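Bile acid 7a-dehydratase, BaiE (Clostridium hiranonis DSM 13275, PDB 4L8P) probably catalyses the 7-alpha-dehydration of bile acid intermediates, a lyase step in the bacterial conversion of bile acids, using a SnoaL-like, cystatin-like fold. Local coordinates at residues E40-L45 with D147-I152; L78-P83 with T87-A92; L127-T130 with N136-I139. One frame throughout, in Å; residues are numbered along the deposited sequence.

The three contacts lie within one SnoaL-like domain. Interaction 1 sets helix 22-55 against strand 137-152 of the four-stranded antiparallel sheet. Interaction 3 lies at the other end of that strand, where it forms a hairpin with strand 116-129. The centres of these two are about 31 Å apart, on opposite sides of the chain's centre. Interaction 2 joins strand 79-80, which pairs with strand 73-74 outside the four-stranded sheet, to helix 83-93. Its centre lies about 19 and 22 Å from those of interactions 1 and 3. Along the chain, interaction 2 precedes interaction 3, and both fall inside the loop closed by interaction 1, which joins parts about 100 residues apart; interactions 2 and 3 are local.

Interaction 1 of 3, residues E40-L45 with D147-I152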
ATOM      1  N   GLU A  40     -10.948   7.296  -5.910  1.00 13.57           N
ATOM      2  CA  GLU A  40     -10.903   7.104  -4.458  1.00 15.13           C
ATOM      3  C   GLU A  40     -11.956   6.103  -3.968  1.00 13.74           C
ATOM      4  O   GLU A  40     -11.658   5.296  -3.099  1.00 15.15           O
ATOM      5  CB  GLU A  40     -11.030   8.449  -3.723  1.00 15.58           C
ATOM      6  CG  GLU A  40     -10.977   8.350  -2.211  1.00 16.77           C
ATOM      7  CD  GLU A  40      -9.661   7.791  -1.650  1.00 17.44           C
ATOM      8  OE1 GLU A  40      -8.621   7.751  -2.347  1.00 17.22           O
ATOM      9  OE2 GLU A  40      -9.664   7.398  -0.458  1.00 18.15           O
ATOM     10  N   ALA A  41     -13.177   6.157  -4.506  1.00 14.82           N
ATOM     11  CA  ALA A  41     -14.256   5.231  -4.146  1.00 15.91           C
ATOM     12  C   ALA A  41     -13.869   3.781  -4.459  1.00 14.15           C
ATOM     13  O   ALA A  41     -14.080   2.883  -3.644  1.00 13.56           O
ATOM     14  CB  ALA A  41     -15.505   5.591  -4.901  1.00 16.67           C
ATOM     15  N   ILE A  42     -13.220   3.598  -5.596  1.00 12.29           N
ATOM     16  CA  ILE A  42     -12.735   2.264  -6.014  1.00 13.86           C
ATOM     17  C   ILE A  42     -11.624   1.748  -5.088  1.00 15.08           C
ATOM     18  O   ILE A  42     -11.614   0.577  -4.679  1.00 14.42           O
ATOM     19  CB  ILE A  42     -12.344   2.222  -7.512  1.00 14.18           C
ATOM     20  CG1 ILE A  42     -13.617   2.335  -8.364  1.00 15.13           C
ATOM     21  CG2 ILE A  42     -11.560   0.972  -7.845  1.00 13.44           C
ATOM     22  CD1 ILE A  42     -13.357   2.714  -9.811  1.00 14.57           C
ATOM     23  N   LYS A  43     -10.664   2.604  -4.762  1.00 13.76           N
ATOM     24  CA  LYS A  43      -9.595   2.196  -3.816  1.00 13.90           C
ATOM     25  C   LYS A  43     -10.187   1.772  -2.450  1.00 13.54           C
ATOM     26  O   LYS A  43      -9.728   0.793  -1.848  1.00 14.82           O
ATOM     27  CB  LYS A  43      -8.588   3.322  -3.611  1.00 15.96           C
ATOM     28  CG  LYS A  43      -7.780   3.646  -4.845  1.00 16.09           C
ATOM     29  CD  LYS A  43      -6.911   4.843  -4.541  1.00 16.30           C
ATOM     30  CE  LYS A  43      -5.991   5.178  -5.696  1.00 18.44           C
ATOM     31  NZ  LYS A  43      -5.289   6.458  -5.394  1.00 19.26           N
ATOM     32  N   GLN A  44     -11.224   2.477  -1.984  1.00 13.97           N
ATOM     33  CA  GLN A  44     -11.871   2.146  -0.699  1.00 13.42           C
ATOM     34  C   GLN A  44     -12.726   0.880  -0.778  1.00 14.16           C
ATOM     35  O   GLN A  44     -12.790   0.107   0.172  1.00 14.38           O
ATOM     36  CB  GLN A  44     -12.698   3.304  -0.171  1.00 14.41           C
ATOM     37  CG  GLN A  44     -11.844   4.530   0.144  1.00 15.30           C
ATOM     38  CD  GLN A  44     -12.426   5.470   1.189  1.00 16.28           C
ATOM     39  OE1 GLN A  44     -13.209   5.066   2.044  1.00 18.10           O
ATOM     40  NE2 GLN A  44     -11.971   6.710   1.161  1.00 17.65           N
ATOM     41  N   LEU A  45     -13.322   0.667  -1.944  1.00 13.92           N
ATOM     42  CA  LEU A  45     -14.092  -0.546  -2.235  1.00 13.47           C
ATOM     43  C   LEU A  45     -13.183  -1.757  -2.154  1.00 13.87           C
ATOM     44  O   LEU A  45     -13.506  -2.772  -1.524  1.00 14.78           O
ATOM     45  CB  LEU A  45     -14.724  -0.449  -3.641  1.00 13.76           C
ATOM     46  CG  LEU A  45     -15.330  -1.715  -4.259  1.00 13.81           C
ATOM     47  CD1 LEU A  45     -16.555  -2.151  -3.486  1.00 15.63           C
ATOM     48  CD2 LEU A  45     -15.679  -1.460  -5.719  1.00 13.45           C
ATOM     49  N   ASP A 147      -8.679  -5.881 -12.039  1.00 17.04           N
ATOM     50  CA  ASP A 147     -10.107  -5.907 -11.667  1.00 15.93           C
ATOM     51  C   ASP A 147     -10.925  -5.106 -12.678  1.00 15.94           C
ATOM     52  O   ASP A 147     -10.404  -4.137 -13.267  1.00 15.29           O
ATOM     53  CB  ASP A 147     -10.361  -5.188 -10.344  1.00 15.09           C
ATOM     54  CG  ASP A 147      -9.766  -5.876  -9.124  1.00 17.65           C
ATOM     55  OD1 ASP A 147      -9.299  -7.052  -9.186  1.00 17.99           O
ATOM     56  OD2 ASP A 147      -9.812  -5.248  -8.049  1.00 18.89           O
ATOM     57  N   LYS A 148     -12.199  -5.464 -12.796  1.00 15.27           N
ATOM     58  CA  LYS A 148     -13.177  -4.682 -13.536  1.00 15.59           C
ATOM     59  C   LYS A 148     -14.281  -4.286 -12.538  1.00 15.75           C
ATOM     60  O   LYS A 148     -14.790  -5.140 -11.774  1.00 15.32           O
ATOM     61  CB  LYS A 148     -13.781  -5.468 -14.698  1.00 17.77           C
ATOM     62  CG  LYS A 148     -12.775  -5.944 -15.731  1.00 20.44           C
ATOM     63  CD  LYS A 148     -12.157  -4.773 -16.492  1.00 21.99           C
ATOM     64  CE  LYS A 148     -11.005  -5.180 -17.402  1.00 26.12           C
ATOM     65  NZ  LYS A 148     -10.617  -4.009 -18.238  1.00 29.48           N
ATOM     66  N   TYR A 149     -14.681  -3.016 -12.597  1.00 14.24           N
ATOM     67  CA  TYR A 149     -15.668  -2.449 -11.682  1.00 15.34           C
ATOM     68  C   TYR A 149     -16.808  -1.854 -12.470  1.00 16.49           C
ATOM     69  O   TYR A 149     -16.661  -1.436 -13.634  1.00 16.03           O
ATOM     70  CB  TYR A 149     -15.070  -1.335 -10.801  1.00 16.62           C
ATOM     71  CG  TYR A 149     -13.760  -1.682 -10.125  1.00 15.64           C
ATOM     72  CD1 TYR A 149     -13.731  -2.422  -8.929  1.00 15.92           C
ATOM     73  CD2 TYR A 149     -12.567  -1.309 -10.676  1.00 15.72           C
ATOM     74  CE1 TYR A 149     -12.503  -2.769  -8.330  1.00 15.61           C
ATOM     75  CE2 TYR A 149     -11.365  -1.632 -10.076  1.00 16.83           C
ATOM     76  CZ  TYR A 149     -11.341  -2.356  -8.887  1.00 15.21           C
ATOM     77  OH  TYR A 149     -10.115  -2.688  -8.288  1.00 16.34           O
ATOM     78  N   GLU A 150     -17.942  -1.763 -11.811  1.00 16.40           N
ATOM     79  CA  GLU A 150     -19.068  -1.047 -12.387  1.00 18.71           C
ATOM     80  C   GLU A 150     -19.784  -0.236 -11.346  1.00 17.72           C
ATOM     81  O   GLU A 150     -19.782  -0.577 -10.170  1.00 16.01           O
ATOM     82  CB  GLU A 150     -19.976  -1.992 -13.133  1.00 26.11           C
ATOM     83  CG  GLU A 150     -20.849  -2.870 -12.297  1.00 28.48           C
ATOM     84  CD  GLU A 150     -21.755  -3.737 -13.165  1.00 36.30           C
ATOM     85  OE1 GLU A 150     -22.416  -3.208 -14.094  1.00 42.36           O
ATOM     86  OE2 GLU A 150     -21.814  -4.943 -12.901  1.00 28.55           O
ATOM     87  N   LYS A 151     -20.372   0.861 -11.807  1.00 17.75           N
ATOM     88  CA  LYS A 151     -21.026   1.828 -10.941  1.00 18.12           C
ATOM     89  C   LYS A 151     -22.530   1.724 -11.219  1.00 19.86           C
ATOM     90  O   LYS A 151     -22.971   1.867 -12.355  1.00 18.45           O
ATOM     91  CB  LYS A 151     -20.536   3.244 -11.229  1.00 17.46           C
ATOM     92  CG  LYS A 151     -20.915   4.236 -10.134  1.00 18.66           C
ATOM     93  CD  LYS A 151     -20.386   5.637 -10.447  1.00 20.45           C
ATOM     94  CE  LYS A 151     -20.466   6.554  -9.252  1.00 24.09           C
ATOM     95  NZ  LYS A 151     -19.947   7.909  -9.615  1.00 23.52           N
ATOM     96  N   ILE A 152     -23.286   1.442 -10.161  1.00 20.56           N
ATOM     97  CA  ILE A 152     -24.736   1.238 -10.248  1.00 23.95           C
ATOM     98  C   ILE A 152     -25.369   2.098  -9.171  1.00 25.82           C
ATOM     99  O   ILE A 152     -24.989   1.987  -7.999  1.00 24.46           O
ATOM    100  CB  ILE A 152     -25.096  -0.248 -10.048  1.00 26.00           C
ATOM    101  CG1 ILE A 152     -24.486  -1.092 -11.177  1.00 27.10           C
ATOM    102  CG2 ILE A 152     -26.622  -0.410  -9.983  1.00 30.94           C
ATOM    103  CD1 ILE A 152     -24.492  -2.587 -10.929  1.00 31.36           C
TER
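Ile42 lays its CG2 methyl over one face of the Tyr149 ring. This is the tight part of the contact. The methyl sits 3.6 Å from the ring centroid and 18° off the ring normal, a CH-pi contact. It is offset toward the rim, and its closest ring atom is CE2 of Tyr149, 3.4 Å from CG2 of Ile42. The first torsion of Ile42 explains the approach: a chi1 of -70° places CG2 anti to the backbone N, and this is the branch that meets the ring. Leu45, one helical turn on, packs more loosely. Its CD2 comes to 3.9 Å from CD1 of Tyr149, placed obliquely to the ring, and the two side chains run past each other in opposite directions.

The arrangement is helix-on-sheet packing, as in the cystatin-like fold, where a long N-terminal helix lies against a curved antiparallel sheet. Here helix 22-55 packs on strand 137-152. Trp156, Ile109, Ile111 and Ala117 from the other strands close round Ile42, and Trp156 also touches Tyr149.

The hydroxyl of Tyr149 bonds to NE1 of Trp121 and, weakly, to OD2 of Asp147 (2.6 Å). Asp147 in turn forms a salt bridge with Lys46 of the same helix.

The other side of the helix turns from the strand to neighbouring subunits. There NE2 of Gln44 donates to OE2 of Glu40 at 2.9 Å. Glu40 OE2 lies near the amide plane of Gln44 and accepts through its anti lone pair. OE1 of Glu40 pairs with Lys43 of the second subunit. Lys148, on the strand's exposed side, takes no part in the packing on the helix; its NZ bonds to OG1 of Thr118.

Interaction 2 of 3, residues L78-P83 with T87-A92; sequences LVFHSP and TEYLAA
The backbones meet at a helix start, where Thr87 N donates to Pro83 O at 3.0 Å with an N-H...O angle of 160°, an early bond of helix 83-93. Ser82 occupies the N-cap, and its OG accepts from the backbone N of Glu85. Further back, strand 79-80 brings Phe80 opposite Tyr89.

CZ of Phe80 presses over one face of the Tyr89 ring, 3.4 Å from CG of Tyr89. The two rings are neither stacked nor edge-to-face: their planes meet at 37° and their centroids are 5.1 Å apart. Tyr89 is placed there by its first torsion, with CG anti to the backbone N (chi1 168°), which swings the ring out from the helix to meet Phe80 and Leu78. CD1 of Leu78 touches the far end of the same ring, 3.6 Å from CZ and 3.3 Å from OH of Tyr89. The side chains of Leu78 and Tyr89 cross at about a right angle. Phe80 also packs on Val86.

The side-chain packing is mainly apolar, whereas the hydrogen bond across the contact is between backbone atoms. Packing of Leu78, just before the strand, and Phe80 on Tyr89 probably helps hold this segment to the helix, while the cap and the hydrogen bond fix where the helix begins.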
ATOM      1  N   LEU A  78     -11.786 -19.365 -11.160  1.00 20.02           N
ATOM      2  CA  LEU A  78     -13.012 -19.724 -10.499  1.00 23.41           C
ATOM      3  C   LEU A  78     -14.112 -18.836 -11.059  1.00 21.26           C
ATOM      4  O   LEU A  78     -13.908 -17.652 -11.293  1.00 23.26           O
ATOM      5  CB  LEU A  78     -12.842 -19.511  -8.996  1.00 25.80           C
ATOM      6  CG  LEU A  78     -11.765 -20.426  -8.369  1.00 30.69           C
ATOM      7  CD1 LEU A  78     -11.491 -20.046  -6.919  1.00 36.48           C
ATOM      8  CD2 LEU A  78     -12.174 -21.892  -8.456  1.00 35.65           C
ATOM      9  N   VAL A  79     -15.280 -19.398 -11.260  1.00 22.91           N
ATOM     10  CA  VAL A  79     -16.396 -18.649 -11.812  1.00 24.46           C
ATOM     11  C   VAL A  79     -17.682 -19.035 -11.094  1.00 23.93           C
ATOM     12  O   VAL A  79     -17.993 -20.225 -10.908  1.00 24.50           O
ATOM     13  CB  VAL A  79     -16.509 -18.804 -13.362  1.00 33.72           C
ATOM     14  CG1 VAL A  79     -16.320 -20.247 -13.787  1.00 34.37           C
ATOM     15  CG2 VAL A  79     -17.831 -18.252 -13.882  1.00 32.92           C
ATOM     16  N   PHE A  80     -18.424 -18.004 -10.697  1.00 22.91           N
ATOM     17  CA  PHE A  80     -19.710 -18.143 -10.028  1.00 25.22           C
ATOM     18  C   PHE A  80     -20.770 -17.253 -10.683  1.00 27.43           C
ATOM     19  O   PHE A  80     -20.476 -16.326 -11.443  1.00 24.74           O
ATOM     20  CB  PHE A  80     -19.554 -17.840  -8.540  1.00 22.57           C
ATOM     21  CG  PHE A  80     -18.422 -18.587  -7.906  1.00 25.83           C
ATOM     22  CD1 PHE A  80     -18.596 -19.904  -7.469  1.00 31.76           C
ATOM     23  CD2 PHE A  80     -17.156 -18.019  -7.837  1.00 26.23           C
ATOM     24  CE1 PHE A  80     -17.541 -20.622  -6.921  1.00 33.24           C
ATOM     25  CE2 PHE A  80     -16.102 -18.736  -7.273  1.00 28.55           C
ATOM     26  CZ  PHE A  80     -16.293 -20.029  -6.826  1.00 29.05           C
ATOM     27  N   HIS A  81     -22.025 -17.513 -10.343  1.00 27.86           N
ATOM     28  CA  HIS A  81     -23.140 -16.843 -11.038  1.00 30.31           C
ATOM     29  C   HIS A  81     -23.972 -15.879 -10.189  1.00 31.51           C
ATOM     30  O   HIS A  81     -24.884 -15.246 -10.710  1.00 31.47           O
ATOM     31  CB  HIS A  81     -23.993 -17.921 -11.711  1.00 35.93           C
ATOM     32  CG  HIS A  81     -23.196 -18.769 -12.655  1.00 50.94           C
ATOM     33  ND1 HIS A  81     -22.780 -18.313 -13.889  1.00 57.60           N
ATOM     34  CD2 HIS A  81     -22.659 -20.003 -12.511  1.00 60.56           C
ATOM     35  CE1 HIS A  81     -22.059 -19.248 -14.483  1.00 63.98           C
ATOM     36  NE2 HIS A  81     -21.971 -20.283 -13.666  1.00 69.20           N
ATOM     37  N   SER A  82     -23.626 -15.747  -8.906  1.00 28.33           N
ATOM     38  CA  SER A  82     -24.204 -14.721  -8.044  1.00 28.73           C
ATOM     39  C   SER A  82     -23.226 -14.316  -6.943  1.00 24.26           C
ATOM     40  O   SER A  82     -22.330 -15.094  -6.619  1.00 25.37           O
ATOM     41  CB  SER A  82     -25.486 -15.262  -7.399  1.00 25.69           C
ATOM     42  OG  SER A  82     -25.209 -16.242  -6.429  1.00 26.16           O
ATOM     43  N   PRO A  83     -23.441 -13.142  -6.309  1.00 25.38           N
ATOM     44  CA  PRO A  83     -22.651 -12.809  -5.119  1.00 25.83           C
ATOM     45  C   PRO A  83     -22.745 -13.837  -4.004  1.00 25.60           C
ATOM     46  O   PRO A  83     -21.726 -14.114  -3.362  1.00 25.45           O
ATOM     47  CB  PRO A  83     -23.243 -11.472  -4.666  1.00 26.26           C
ATOM     48  CG  PRO A  83     -23.739 -10.856  -5.926  1.00 27.41           C
ATOM     49  CD  PRO A  83     -24.313 -12.016  -6.695  1.00 26.26           C
ATOM     50  N   THR A  87     -19.698 -15.931  -2.020  1.00 25.60           N
ATOM     51  CA  THR A  87     -19.450 -15.971  -0.568  1.00 26.89           C
ATOM     52  C   THR A  87     -19.647 -17.367   0.034  1.00 26.37           C
ATOM     53  O   THR A  87     -18.963 -17.708   1.007  1.00 30.89           O
ATOM     54  CB  THR A  87     -20.256 -14.889   0.188  1.00 27.70           C
ATOM     55  OG1 THR A  87     -21.653 -15.105  -0.034  1.00 29.05           O
ATOM     56  CG2 THR A  87     -19.882 -13.513  -0.305  1.00 27.80           C
ATOM     57  N   GLU A  88     -20.545 -18.182  -0.536  1.00 26.34           N
ATOM     58  CA  GLU A  88     -20.622 -19.589  -0.145  1.00 28.81           C
ATOM     59  C   GLU A  88     -19.333 -20.358  -0.429  1.00 27.26           C
ATOM     60  O   GLU A  88     -18.891 -21.155   0.387  1.00 30.47           O
ATOM     61  CB  GLU A  88     -21.811 -20.292  -0.796  1.00 35.48           C
ATOM     62  CG  GLU A  88     -23.127 -19.896  -0.149  1.00 48.70           C
ATOM     63  CD  GLU A  88     -24.364 -20.418  -0.883  1.00 59.16           C
ATOM     64  OE1 GLU A  88     -24.350 -20.551  -2.134  1.00 60.80           O
ATOM     65  OE2 GLU A  88     -25.370 -20.671  -0.190  1.00 63.17           O
ATOM     66  N   TYR A  89     -18.747 -20.139  -1.597  1.00 23.92           N
ATOM     67  CA  TYR A  89     -17.458 -20.739  -1.921  1.00 24.71           C
ATOM     68  C   TYR A  89     -16.384 -20.266  -0.917  1.00 22.90           C
ATOM     69  O   TYR A  89     -15.648 -21.083  -0.361  1.00 24.91           O
ATOM     70  CB  TYR A  89     -17.019 -20.417  -3.369  1.00 25.86           C
ATOM     71  CG  TYR A  89     -15.559 -20.792  -3.616  1.00 28.28           C
ATOM     72  CD1 TYR A  89     -15.192 -22.118  -3.916  1.00 30.64           C
ATOM     73  CD2 TYR A  89     -14.540 -19.844  -3.486  1.00 30.40           C
ATOM     74  CE1 TYR A  89     -13.860 -22.474  -4.097  1.00 30.86           C
ATOM     75  CE2 TYR A  89     -13.202 -20.197  -3.654  1.00 31.70           C
ATOM     76  CZ  TYR A  89     -12.872 -21.508  -3.959  1.00 32.89           C
ATOM     77  OH  TYR A  89     -11.544 -21.833  -4.124  1.00 39.97           O
ATOM     78  N   LEU A  90     -16.288 -18.963  -0.719  1.00 22.49           N
ATOM     79  CA  LEU A  90     -15.223 -18.412   0.127  1.00 21.74           C
ATOM     80  C   LEU A  90     -15.321 -18.882   1.577  1.00 23.92           C
ATOM     81  O   LEU A  90     -14.302 -19.225   2.195  1.00 24.55           O
ATOM     82  CB  LEU A  90     -15.175 -16.898   0.058  1.00 22.19           C
ATOM     83  CG  LEU A  90     -14.756 -16.275  -1.287  1.00 25.43           C
ATOM     84  CD1 LEU A  90     -14.927 -14.765  -1.228  1.00 24.16           C
ATOM     85  CD2 LEU A  90     -13.326 -16.629  -1.680  1.00 26.37           C
ATOM     86  N   ALA A  91     -16.538 -18.928   2.106  1.00 25.08           N
ATOM     87  CA  ALA A  91     -16.747 -19.395   3.475  1.00 26.40           C
ATOM     88  C   ALA A  91     -16.265 -20.836   3.659  1.00 30.17           C
ATOM     89  O   ALA A  91     -15.670 -21.159   4.693  1.00 29.44           O
ATOM     90  CB  ALA A  91     -18.206 -19.243   3.857  1.00 27.91           C
ATOM     91  N   ALA A  92     -16.490 -21.683   2.650  1.00 29.15           N
ATOM     92  CA  ALA A  92     -15.994 -23.067   2.660  1.00 33.00           C
ATOM     93  C   ALA A  92     -14.497 -23.170   2.416  1.00 32.68           C
ATOM     94  O   ALA A  92     -13.814 -23.944   3.085  1.00 30.35           O
ATOM     95  CB  ALA A  92     -16.749 -23.922   1.635  1.00 36.31           C
TER

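Interaction 3 of 3, residues L127-T130 with N136-I139; sequences LIFT and NVGI
Phe129 and Val137 lie side by side and point the same way, with CD1 of Phe129 4.0 Å from CB of Val137. The Phe129 ring presents its edge: the carbonyl oxygen of Val137 lies in the ring plane, 3.7 Å from CD1 of Phe129. The Val137 oxygen also accepts from Phe129 N at 3.0 Å. That bond is almost straight (175°).

Ile139 crosses Phe129 obliquely. Its CD1 reaches the ring edge at CE1 of Phe129, and the same methyl is 4.0 Å from CD1 of Leu127. With CG1 anti to the carbonyl carbon (chi1 -59°), Ile139 puts CD1 within reach of both. Leu127 and Ile139 form an antiparallel hydrogen-bonded pair with their side chains on one face of the sheet. Leu127 N to Ile139 O is 2.7 Å, and Ile139 N returns to Leu127 O.

Ile128 and Gly138 make the next, non-hydrogen-bonded pair, with Ile128 on the other face. CA of Gly138 comes to 3.3 Å from O of Leu127, a CA-H...O contact. Toward the turn, Asn136 N donates to Phe129 O at 2.8 Å. A water also donates to OD1 of Asn136 and, weakly, to O of Phe129, bridging the side chain to the backbone.

This is the end of the beta hairpin formed by strands 116-129 and 137-152. Strand 98-111 flanks it beyond Leu127 and Phe129, which touch Glu98. Strand 155-172 flanks it beyond Val137 and Ile139, which touch Met172 and His170 respectively. Ile128 packs on Phe167 of the second subunit, and Thr130 meets strand 178-182.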
ATOM      1  N   LEU A 127      -1.080 -17.221   3.929  1.00 17.63           N
ATOM      2  CA  LEU A 127      -2.109 -18.096   4.486  1.00 18.77           C
ATOM      3  C   LEU A 127      -1.443 -18.995   5.514  1.00 17.10           C
ATOM      4  O   LEU A 127      -0.341 -19.506   5.276  1.00 18.09           O
ATOM      5  CB  LEU A 127      -2.781 -18.943   3.405  1.00 19.02           C
ATOM      6  CG  LEU A 127      -3.235 -18.270   2.105  1.00 22.18           C
ATOM      7  CD1 LEU A 127      -3.761 -19.374   1.191  1.00 23.75           C
ATOM      8  CD2 LEU A 127      -4.270 -17.171   2.332  1.00 25.90           C
ATOM      9  N   ILE A 128      -2.113 -19.169   6.659  1.00 16.98           N
ATOM     10  CA  ILE A 128      -1.655 -20.063   7.735  1.00 18.21           C
ATOM     11  C   ILE A 128      -2.827 -20.942   8.202  1.00 19.60           C
ATOM     12  O   ILE A 128      -3.884 -20.439   8.571  1.00 20.55           O
ATOM     13  CB  ILE A 128      -1.112 -19.260   8.944  1.00 20.50           C
ATOM     14  CG1 ILE A 128       0.106 -18.410   8.520  1.00 20.56           C
ATOM     15  CG2 ILE A 128      -0.782 -20.188  10.122  1.00 22.73           C
ATOM     16  CD1 ILE A 128       0.521 -17.349   9.516  1.00 27.91           C
ATOM     17  N   PHE A 129      -2.627 -22.251   8.165  1.00 19.69           N
ATOM     18  CA  PHE A 129      -3.608 -23.201   8.687  1.00 20.71           C
ATOM     19  C   PHE A 129      -3.202 -23.576  10.117  1.00 22.08           C
ATOM     20  O   PHE A 129      -2.089 -24.065  10.349  1.00 21.11           O
ATOM     21  CB  PHE A 129      -3.691 -24.424   7.769  1.00 23.52           C
ATOM     22  CG  PHE A 129      -4.315 -24.128   6.436  1.00 26.51           C
ATOM     23  CD1 PHE A 129      -3.537 -23.683   5.367  1.00 28.85           C
ATOM     24  CD2 PHE A 129      -5.697 -24.262   6.259  1.00 29.77           C
ATOM     25  CE1 PHE A 129      -4.118 -23.387   4.141  1.00 32.10           C
ATOM     26  CE2 PHE A 129      -6.280 -23.976   5.037  1.00 34.00           C
ATOM     27  CZ  PHE A 129      -5.492 -23.544   3.979  1.00 32.16           C
ATOM     28  N   THR A 130      -4.117 -23.383  11.072  1.00 23.33           N
ATOM     29  CA  THR A 130      -3.785 -23.556  12.496  1.00 24.52           C
ATOM     30  C   THR A 130      -4.246 -24.873  13.060  1.00 27.31           C
ATOM     31  O   THR A 130      -3.758 -25.285  14.116  1.00 31.31           O
ATOM     32  CB  THR A 130      -4.416 -22.441  13.358  1.00 24.39           C
ATOM     33  OG1 THR A 130      -5.829 -22.437  13.179  1.00 25.26           O
ATOM     34  CG2 THR A 130      -3.867 -21.082  12.949  1.00 24.48           C
ATOM     35  N   ASN A 136      -0.525 -26.446  10.274  1.00 24.19           N
ATOM     36  CA  ASN A 136       0.868 -26.024  10.095  1.00 22.98           C
ATOM     37  C   ASN A 136       1.319 -25.769   8.645  1.00 22.05           C
ATOM     38  O   ASN A 136       2.458 -25.364   8.411  1.00 22.68           O
ATOM     39  CB  ASN A 136       1.863 -26.942  10.821  1.00 25.84           C
ATOM     40  CG  ASN A 136       1.668 -26.935  12.323  1.00 34.74           C
ATOM     41  OD1 ASN A 136       1.492 -25.877  12.933  1.00 37.84           O
ATOM     42  ND2 ASN A 136       1.702 -28.127  12.930  1.00 38.79           N
ATOM     43  N   VAL A 137       0.411 -25.920   7.687  1.00 22.36           N
ATOM     44  CA  VAL A 137       0.709 -25.510   6.315  1.00 20.75           C
ATOM     45  C   VAL A 137       0.741 -24.000   6.275  1.00 18.88           C
ATOM     46  O   VAL A 137      -0.152 -23.337   6.825  1.00 20.97           O
ATOM     47  CB  VAL A 137      -0.316 -26.060   5.278  1.00 22.46           C
ATOM     48  CG1 VAL A 137      -0.164 -25.367   3.931  1.00 23.89           C
ATOM     49  CG2 VAL A 137      -0.164 -27.566   5.136  1.00 24.09           C
ATOM     50  N   GLY A 138       1.780 -23.451   5.635  1.00 18.36           N
ATOM     51  CA  GLY A 138       1.800 -22.032   5.259  1.00 17.82           C
ATOM     52  C   GLY A 138       1.880 -21.919   3.747  1.00 17.27           C
ATOM     53  O   GLY A 138       2.483 -22.769   3.089  1.00 17.36           O
ATOM     54  N   ILE A 139       1.228 -20.906   3.198  1.00 17.72           N
ATOM     55  CA  ILE A 139       1.273 -20.594   1.769  1.00 17.89           C
ATOM     56  C   ILE A 139       1.535 -19.099   1.651  1.00 16.73           C
ATOM     57  O   ILE A 139       0.804 -18.299   2.247  1.00 18.71           O
ATOM     58  CB  ILE A 139      -0.037 -20.957   1.051  1.00 19.82           C
ATOM     59  CG1 ILE A 139      -0.357 -22.452   1.192  1.00 21.78           C
ATOM     60  CG2 ILE A 139       0.029 -20.561  -0.428  1.00 20.54           C
ATOM     61  CD1 ILE A 139      -1.771 -22.802   0.785  1.00 22.98           C
TER
HETATM   62  O   HOH W   1       0.764 -22.966  11.917  1.00 34.02           O